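Local structure of tryptophan synthase alpha chain (Aquifex aeolicus, 2EKC) at residues F107-G110 and L111-C115; V81-L84 and S85-L88; R116-E120 and K121-G125; K90-P93 and D94-F97. The protein probably catalyses, as the alpha subunit of tryptophan synthase, the aldol cleavage of indoleglycerol phosphate to indole and glyceraldehyde 3-phosphate. All blocks are in the same frame, centred on the assembly; numbering follows the deposited sequence.

Interaction 1 of 4, residues F107-G110 and L111-C115; sequences FRIG and LEKFC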
# COMPACT_ATOMS: atom_id res chain seq x y z
N PHE A 107 -1.31 -12.55 14.20
CA PHE A 107 -1.13 -13.27 15.45
C PHE A 107 -2.06 -14.47 15.55
O PHE A 107 -1.66 -15.55 15.99
CB PHE A 107 -1.38 -12.35 16.64
CG PHE A 107 -1.23 -13.03 17.97
CD1 PHE A 107 0.03 -13.41 18.42
CD2 PHE A 107 -2.34 -13.32 18.75
CE1 PHE A 107 0.18 -14.07 19.64
CE2 PHE A 107 -2.20 -13.98 19.97
CZ PHE A 107 -0.94 -14.35 20.42
N ARG A 108 -3.32 -14.29 15.14
CA ARG A 108 -4.30 -15.36 15.19
C ARG A 108 -3.90 -16.53 14.30
O ARG A 108 -4.04 -17.69 14.68
CB ARG A 108 -5.67 -14.85 14.74
CG ARG A 108 -6.79 -15.87 14.87
CD ARG A 108 -7.98 -15.48 14.02
NE ARG A 108 -7.71 -15.70 12.60
CZ ARG A 108 -8.15 -14.92 11.62
NH1 ARG A 108 -8.89 -13.86 11.91
NH2 ARG A 108 -7.86 -15.20 10.36
N ILE A 109 -3.41 -16.22 13.11
CA ILE A 109 -3.00 -17.25 12.16
C ILE A 109 -1.64 -17.84 12.52
O ILE A 109 -1.39 -19.03 12.29
CB ILE A 109 -2.93 -16.67 10.72
CG1 ILE A 109 -4.35 -16.39 10.22
CG2 ILE A 109 -2.21 -17.63 9.79
CD1 ILE A 109 -4.41 -15.71 8.86
N GLY A 110 -0.77 -17.02 13.10
CA GLY A 110 0.56 -17.46 13.48
C GLY A 110 1.58 -16.73 12.64
O GLY A 110 1.58 -16.85 11.41
N LEU A 111 2.47 -15.96 13.28
CA LEU A 111 3.47 -15.19 12.55
C LEU A 111 4.23 -15.96 11.48
O LEU A 111 4.25 -15.55 10.32
CB LEU A 111 4.48 -14.55 13.52
CG LEU A 111 4.08 -13.18 14.06
CD1 LEU A 111 2.84 -13.30 14.92
CD2 LEU A 111 5.23 -12.58 14.86
N GLU A 112 4.87 -17.07 11.87
CA GLU A 112 5.63 -17.88 10.91
C GLU A 112 4.75 -18.29 9.73
O GLU A 112 5.10 -18.05 8.58
CB GLU A 112 6.18 -19.14 11.58
CG GLU A 112 7.26 -18.90 12.63
CD GLU A 112 8.62 -18.58 12.04
OE1 GLU A 112 8.98 -19.17 10.99
OE2 GLU A 112 9.35 -17.76 12.63
N LYS A 113 3.62 -18.91 10.02
CA LYS A 113 2.71 -19.36 8.97
C LYS A 113 2.23 -18.21 8.08
O LYS A 113 2.24 -18.32 6.86
CB LYS A 113 1.49 -20.07 9.57
CG LYS A 113 0.48 -20.50 8.53
CD LYS A 113 -0.75 -21.15 9.13
CE LYS A 113 -0.44 -22.49 9.75
NZ LYS A 113 -1.70 -23.20 10.12
N PHE A 114 1.82 -17.12 8.71
CA PHE A 114 1.33 -15.95 7.97
C PHE A 114 2.37 -15.47 6.97
O PHE A 114 2.07 -15.26 5.79
CB PHE A 114 0.99 -14.82 8.96
CG PHE A 114 0.19 -13.70 8.35
CD1 PHE A 114 0.81 -12.67 7.66
CD2 PHE A 114 -1.20 -13.68 8.47
CE1 PHE A 114 0.07 -11.63 7.10
CE2 PHE A 114 -1.95 -12.64 7.92
CZ PHE A 114 -1.31 -11.62 7.23
N CYS A 115 3.60 -15.32 7.43
CA CYS A 115 4.68 -14.87 6.56
C CYS A 115 5.02 -15.91 5.50
O CYS A 115 5.23 -15.56 4.34
CB CYS A 115 5.91 -14.51 7.39
SG CYS A 115 5.71 -13.00 8.38
O HOH W 1 -3.05 -21.15 11.50

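Interaction 2 of 4, residues V81-L84 and S85-L88; sequences VLEL and SETL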
# COMPACT_ATOMS: atom_id res chain seq x y z
N VAL A 81 -7.52 -13.95 -0.20
CA VAL A 81 -6.63 -12.82 -0.44
C VAL A 81 -5.36 -13.27 -1.14
O VAL A 81 -4.92 -12.64 -2.10
CB VAL A 81 -6.24 -12.11 0.88
CG1 VAL A 81 -5.17 -11.06 0.60
CG2 VAL A 81 -7.48 -11.46 1.50
N LEU A 82 -4.77 -14.36 -0.65
CA LEU A 82 -3.54 -14.86 -1.25
C LEU A 82 -3.76 -15.49 -2.62
O LEU A 82 -2.87 -15.49 -3.46
CB LEU A 82 -2.85 -15.85 -0.31
CG LEU A 82 -2.35 -15.25 1.01
CD1 LEU A 82 -1.54 -16.29 1.77
CD2 LEU A 82 -1.49 -14.02 0.74
N GLU A 83 -4.96 -16.04 -2.85
CA GLU A 83 -5.28 -16.64 -4.14
C GLU A 83 -5.29 -15.53 -5.18
O GLU A 83 -4.81 -15.70 -6.30
CB GLU A 83 -6.65 -17.33 -4.09
CG GLU A 83 -7.17 -17.82 -5.45
CD GLU A 83 -6.34 -18.96 -6.04
OE1 GLU A 83 -5.13 -18.78 -6.27
OE2 GLU A 83 -6.92 -20.04 -6.28
N LEU A 84 -5.84 -14.38 -4.80
CA LEU A 84 -5.90 -13.22 -5.70
C LEU A 84 -4.48 -12.71 -5.97
O LEU A 84 -4.16 -12.34 -7.10
CB LEU A 84 -6.76 -12.11 -5.08
CG LEU A 84 -6.92 -10.81 -5.88
CD1 LEU A 84 -8.27 -10.18 -5.59
CD2 LEU A 84 -5.78 -9.85 -5.55
N SER A 85 -3.64 -12.68 -4.94
CA SER A 85 -2.26 -12.23 -5.10
C SER A 85 -1.55 -13.17 -6.09
O SER A 85 -0.89 -12.72 -7.02
CB SER A 85 -1.52 -12.25 -3.76
OG SER A 85 -0.13 -12.04 -3.93
N GLU A 86 -1.68 -14.47 -5.87
CA GLU A 86 -1.04 -15.44 -6.74
C GLU A 86 -1.53 -15.28 -8.19
O GLU A 86 -0.74 -15.33 -9.13
CB GLU A 86 -1.32 -16.86 -6.25
CG GLU A 86 -0.74 -17.95 -7.14
CD GLU A 86 -1.07 -19.35 -6.65
OE1 GLU A 86 -0.48 -19.78 -5.63
OE2 GLU A 86 -1.91 -20.03 -7.28
N THR A 87 -2.83 -15.08 -8.35
CA THR A 87 -3.41 -14.90 -9.68
C THR A 87 -2.83 -13.68 -10.39
O THR A 87 -2.47 -13.75 -11.57
CB THR A 87 -4.94 -14.77 -9.60
OG1 THR A 87 -5.49 -16.00 -9.11
CG2 THR A 87 -5.52 -14.48 -10.98
N LEU A 88 -2.74 -12.56 -9.68
CA LEU A 88 -2.21 -11.33 -10.27
C LEU A 88 -0.70 -11.41 -10.50
O LEU A 88 -0.19 -10.86 -11.48
CB LEU A 88 -2.52 -10.13 -9.36
CG LEU A 88 -4.00 -9.76 -9.18
CD1 LEU A 88 -4.10 -8.59 -8.23
CD2 LEU A 88 -4.61 -9.40 -10.54

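Interaction 3 of 4, residues R116-E120 and K121-G125; sequences RLSRE and KGIDG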
# COMPACT_ATOMS: atom_id res chain seq x y z
N ARG A 116 5.06 -17.18 5.90
CA ARG A 116 5.36 -18.27 4.97
C ARG A 116 4.37 -18.25 3.80
O ARG A 116 4.77 -18.24 2.64
CB ARG A 116 5.26 -19.63 5.68
CG ARG A 116 5.65 -20.85 4.85
CD ARG A 116 5.24 -22.14 5.56
NE ARG A 116 3.84 -22.48 5.31
CZ ARG A 116 3.06 -23.16 6.16
NH1 ARG A 116 3.54 -23.57 7.32
NH2 ARG A 116 1.81 -23.43 5.83
N LEU A 117 3.08 -18.25 4.12
CA LEU A 117 2.05 -18.23 3.10
C LEU A 117 2.10 -16.99 2.21
O LEU A 117 1.97 -17.09 0.99
CB LEU A 117 0.67 -18.34 3.75
CG LEU A 117 0.40 -19.71 4.40
CD1 LEU A 117 -0.88 -19.67 5.20
CD2 LEU A 117 0.35 -20.78 3.32
N SER A 118 2.28 -15.82 2.82
CA SER A 118 2.34 -14.57 2.06
C SER A 118 3.45 -14.62 1.01
O SER A 118 3.25 -14.27 -0.15
CB SER A 118 2.58 -13.38 3.00
OG SER A 118 1.46 -13.15 3.84
N ARG A 119 4.64 -15.05 1.43
CA ARG A 119 5.77 -15.12 0.51
C ARG A 119 5.52 -16.11 -0.63
O ARG A 119 5.85 -15.83 -1.78
CB ARG A 119 7.03 -15.53 1.28
CG ARG A 119 8.32 -15.39 0.48
CD ARG A 119 8.48 -13.97 -0.03
NE ARG A 119 9.79 -13.72 -0.61
CZ ARG A 119 10.11 -12.61 -1.28
NH1 ARG A 119 9.20 -11.65 -1.45
NH2 ARG A 119 11.33 -12.45 -1.77
N GLU A 120 4.93 -17.26 -0.31
CA GLU A 120 4.66 -18.27 -1.32
C GLU A 120 3.65 -17.82 -2.38
O GLU A 120 3.68 -18.30 -3.51
CB GLU A 120 4.17 -19.56 -0.67
CG GLU A 120 5.09 -20.10 0.42
CD GLU A 120 4.72 -21.51 0.86
OE1 GLU A 120 3.52 -21.85 0.84
OE2 GLU A 120 5.63 -22.28 1.24
N LYS A 121 2.77 -16.89 -2.02
CA LYS A 121 1.75 -16.42 -2.95
C LYS A 121 2.03 -15.08 -3.64
O LYS A 121 1.11 -14.46 -4.17
CB LYS A 121 0.40 -16.34 -2.25
CG LYS A 121 -0.09 -17.67 -1.68
CD LYS A 121 -0.46 -18.64 -2.78
CE LYS A 121 -1.01 -19.94 -2.18
NZ LYS A 121 -1.42 -20.90 -3.24
N GLY A 122 3.28 -14.63 -3.64
CA GLY A 122 3.61 -13.39 -4.33
C GLY A 122 3.65 -12.08 -3.56
O GLY A 122 3.88 -11.04 -4.17
N ILE A 123 3.44 -12.10 -2.25
CA ILE A 123 3.48 -10.86 -1.48
C ILE A 123 4.92 -10.41 -1.30
O ILE A 123 5.80 -11.22 -0.99
CB ILE A 123 2.81 -11.02 -0.09
CG1 ILE A 123 1.32 -11.34 -0.26
CG2 ILE A 123 2.98 -9.74 0.72
CD1 ILE A 123 0.51 -10.23 -0.95
N ASP A 124 5.18 -9.12 -1.50
CA ASP A 124 6.52 -8.58 -1.36
C ASP A 124 6.80 -7.97 0.01
O ASP A 124 7.93 -8.01 0.49
CB ASP A 124 6.78 -7.54 -2.44
CG ASP A 124 6.87 -8.15 -3.81
OD1 ASP A 124 7.79 -8.97 -4.03
OD2 ASP A 124 6.02 -7.83 -4.67
N GLY A 125 5.76 -7.40 0.62
CA GLY A 125 5.93 -6.79 1.94
C GLY A 125 4.59 -6.50 2.58
O GLY A 125 3.54 -6.76 1.99
O HOH W 2 6.63 -13.29 -2.62

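Interaction 4 of 4, residues K90-P93 and D94-F97; sequences KEFP and DIPF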
# COMPACT_ATOMS: atom_id res chain seq x y z
N LYS A 90 1.04 -13.83 -11.53
CA LYS A 90 1.34 -14.50 -12.79
C LYS A 90 1.25 -13.56 -13.98
O LYS A 90 2.00 -13.70 -14.95
CB LYS A 90 0.40 -15.70 -13.00
CG LYS A 90 0.38 -16.68 -11.83
CD LYS A 90 -0.09 -18.08 -12.27
CE LYS A 90 -1.46 -18.06 -12.91
NZ LYS A 90 -2.54 -17.67 -11.97
N GLU A 91 0.35 -12.59 -13.91
CA GLU A 91 0.15 -11.64 -15.00
C GLU A 91 1.04 -10.40 -14.91
O GLU A 91 1.34 -9.78 -15.92
CB GLU A 91 -1.31 -11.21 -15.04
CG GLU A 91 -2.28 -12.37 -15.06
CD GLU A 91 -3.72 -11.92 -14.94
OE1 GLU A 91 -4.20 -11.22 -15.85
OE2 GLU A 91 -4.36 -12.26 -13.92
N PHE A 92 1.45 -10.04 -13.70
CA PHE A 92 2.29 -8.86 -13.49
C PHE A 92 3.48 -9.26 -12.62
O PHE A 92 3.53 -8.96 -11.44
CB PHE A 92 1.46 -7.76 -12.82
CG PHE A 92 0.26 -7.36 -13.61
CD1 PHE A 92 0.34 -6.36 -14.57
CD2 PHE A 92 -0.96 -8.01 -13.43
CE1 PHE A 92 -0.76 -6.01 -15.34
CE2 PHE A 92 -2.07 -7.67 -14.20
CZ PHE A 92 -1.97 -6.67 -15.16
N PRO A 93 4.45 -9.96 -13.23
CA PRO A 93 5.67 -10.46 -12.58
C PRO A 93 6.52 -9.50 -11.76
O PRO A 93 7.05 -9.89 -10.72
CB PRO A 93 6.47 -11.03 -13.75
CG PRO A 93 5.42 -11.45 -14.71
CD PRO A 93 4.47 -10.28 -14.66
N ASP A 94 6.65 -8.26 -12.20
CA ASP A 94 7.52 -7.32 -11.50
C ASP A 94 6.87 -6.23 -10.65
O ASP A 94 7.58 -5.46 -10.01
CB ASP A 94 8.47 -6.68 -12.51
CG ASP A 94 9.05 -7.69 -13.48
OD1 ASP A 94 9.60 -8.72 -13.02
OD2 ASP A 94 8.95 -7.46 -14.71
N ILE A 95 5.54 -6.16 -10.63
CA ILE A 95 4.87 -5.15 -9.82
C ILE A 95 4.90 -5.54 -8.34
O ILE A 95 4.42 -6.61 -7.96
CB ILE A 95 3.38 -4.97 -10.24
CG1 ILE A 95 3.29 -4.54 -11.70
CG2 ILE A 95 2.69 -3.96 -9.31
CD1 ILE A 95 3.96 -3.22 -12.02
N PRO A 96 5.47 -4.68 -7.48
CA PRO A 96 5.53 -4.99 -6.05
C PRO A 96 4.12 -5.11 -5.46
O PRO A 96 3.26 -4.26 -5.73
CB PRO A 96 6.28 -3.79 -5.47
CG PRO A 96 7.12 -3.33 -6.59
CD PRO A 96 6.20 -3.43 -7.77
N PHE A 97 3.89 -6.15 -4.66
CA PHE A 97 2.60 -6.36 -4.00
C PHE A 97 2.78 -6.16 -2.49
O PHE A 97 3.60 -6.82 -1.86
CB PHE A 97 2.09 -7.80 -4.21
CG PHE A 97 1.57 -8.08 -5.60
CD1 PHE A 97 1.68 -7.14 -6.62
CD2 PHE A 97 0.98 -9.31 -5.89
CE1 PHE A 97 1.22 -7.43 -7.91
CE2 PHE A 97 0.51 -9.61 -7.16
CZ PHE A 97 0.63 -8.66 -8.18

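Interaction 1 of 4, residues F107-G110 and L111-C115
Ile109 and Phe114 meet where one helix gives way to the next. The terminal methyl CD1 of Ile109 comes in at the edge of the Phe114 ring, near its plane, and lies 3.8 Å from Phe114 CD2. The other branch of Ile109 serves a different neighbour: CG2 rests 3.9 Å from Lys113 CD, and the two side chains cross at about a right angle. Lys113 then bends at chi3 (-68°), and NZ donates to a water at 2.8 Å. That water in turn donates to the carbonyl Ile109 O, so the lysine is tied to the isoleucine backbone as well as to its side chain. Cutting the Ile109 side chain back to an alanine is likely to leave the edge of the Phe114 ring without its methyl partner and the aliphatic part of Lys113 without apolar support. On the far side of the turn Leu111 CD1 sits 4.0 Å from Phe107 CA, beside the edge of the Phe107 ring. Between the two pairs stands Gly110, which ends helix 103-109 with a positive phi (114°) and is also the N-cap of helix 111-120. Its carbonyl is already in helical use: Phe114 N donates to Gly110 O at 2.7 Å and 168°, almost straight onto the oxygen. Further out, Phe114 stacks on Phe78 and meets the ring of Phe126 nearly perpendicularly, while Glu112 is bound by Lys145 and Tyr146. Leu111 packs against Glu138 and Val142 of helix 133-145, so the two helices joined at Gly110 are set between helices 78-91 and 133-145, outside strand 125-127.

Interaction 2 of 4, residues V81-L84 and S85-L88
Thr87 folds its hydroxyl back onto the helix it belongs to: OG1 donates to Glu83 O at 2.9 Å. A chi1 of -64° sets OG1 beside the threonine's own backbone N, which also donates to Glu83 O, and the two donors reach this oxygen from opposite faces of the carbonyl plane. A valine at Thr87 would probably keep the bulk but leave Glu83 O with the amide bond alone of this pair. One step on, Leu84 and Leu88 lie side by side and point the same way, their methyls pressed tightly together, Leu84 CD2 to Leu88 CD1 at 3.4 Å. Main-chain bonds from Ser85 N to Val81 O and Glu86 N to Leu82 O hold the preceding turn, and Leu88 N to Leu84 O fixes the spacing of the leucines. The leucines are backed by Phe37 of helix 30-42, Val81 turns to Leu99 and Ile50 of the barrel strands, and Ser85 OG bonds Lys121 O. On the outward flank Glu83 OE1 stands 3.6 Å from Glu86 OE2, with the carboxylate planes 75° apart. Such like charges should repel, but the salt bridge from Glu86 OE1 to Lys121 NZ probably offsets much of this, tying helix 78-91 to the loop after helix 111-120.

Interaction 3 of 4, residues R116-E120 and K121-G125
Gly122, at a positive phi of 95°, reverses the chain after Glu120 so that the amides of Gly122 and Ile123 fold back on the last helical turn. Ile123 N donates to Ser118 O at 3.0 Å, and Gly122 N more weakly to Arg119 O at 3.4 Å. Lys121 N still keeps a helical partner, Leu117 O at 3.1 Å. A side chain at Gly122 would run into the preceding carbonyl. At the turn, Ile123 CB packs 3.9 Å from Ser118 CB, while Ser118 OG is turned back to Phe114 O. Arg119, bent at chi2 (57°), brings the edge of its guanidinium to Ile123 O, which lies in the group's plane and takes a weak bond from Arg119 NH1 at 3.5 Å. A water donating to both Arg119 O and Ile123 O links the same two residues. Asp124 OD1 is a long ionic partner of Arg119 NH1 at 4.0 Å, the carboxylate and guanidinium planes 76° apart; Arg3, Arg89 and the backbone amide of Phe97 also hold this carboxylate, and the two arginines probably keep it ionised. The paired bonds about Gly122 define a Schellman motif, here the helix-to-strand turn that leads helix 111-120 into strand 125-127 of the TIM barrel.

Interaction 4 of 4, residues K90-P93 and D94-F97
Phe92 and Phe97 point their rings to different parts of the fold, and neither ring stacks on the other. Ile95 approaches the Phe92 ring obliquely, and its closest touch is on the stem, Ile95 CG1 to Phe92 CB at 3.9 Å. With Phe92 CG anti to its carbonyl carbon (chi1 -59°), the ring extends away from the loop and joins Ile95 against Leu41 of helix 30-42. The Phe97 ring has Phe92 O at an oblique position, 4.4 Å from CZ, a loose contact. More substantial neighbours of that ring are Leu48 and Ile50 of strand 47-51, Leu88 on helix 78-91, and Arg89, which makes a cation-pi interaction with it. Outside this apolar part, Asp94 folds back on Pro93, bringing Asp94 OD1 within 3.4 Å of the carbonyl carbon Pro93 C. No hydrogen bond joins 90-93 to 94-97, and Pro93 and Pro96 have no amide hydrogen to offer. The loop carbonyls look to arginines instead: Ile95 O accepts from Arg89, Phe92 O does so weakly, and Pro93 O is bound by Arg3. The turn therefore probably keeps its shape through apolar packing, proline stiffness and these borrowed donors rather than through bonds of its own.

Overall arrangement
Along the chain the order is interaction 2, 4, 1, 3, on the two helix-to-strand connections that lead into the third and fourth strands (97-100 and 125-127) of the eight-stranded TIM barrel. Interactions 2 and 4 share helix 78-91, at its middle and its end, with centres about 11 Å apart. Interactions 1 and 3 share helix 111-120, at its start and its end, about 12 Å apart. Lys121 of interaction 3 meets Ser85 and Glu86 of interaction 2, Asp124 OD2 reaches Phe97 N of interaction 4, and Leu88 of interaction 2 packs on Phe97. These touches join two adjacent outer helices and their strand entrances, while interaction 1 marks the outer end of helix 111-120, about 24 Å from interaction 4 between centres.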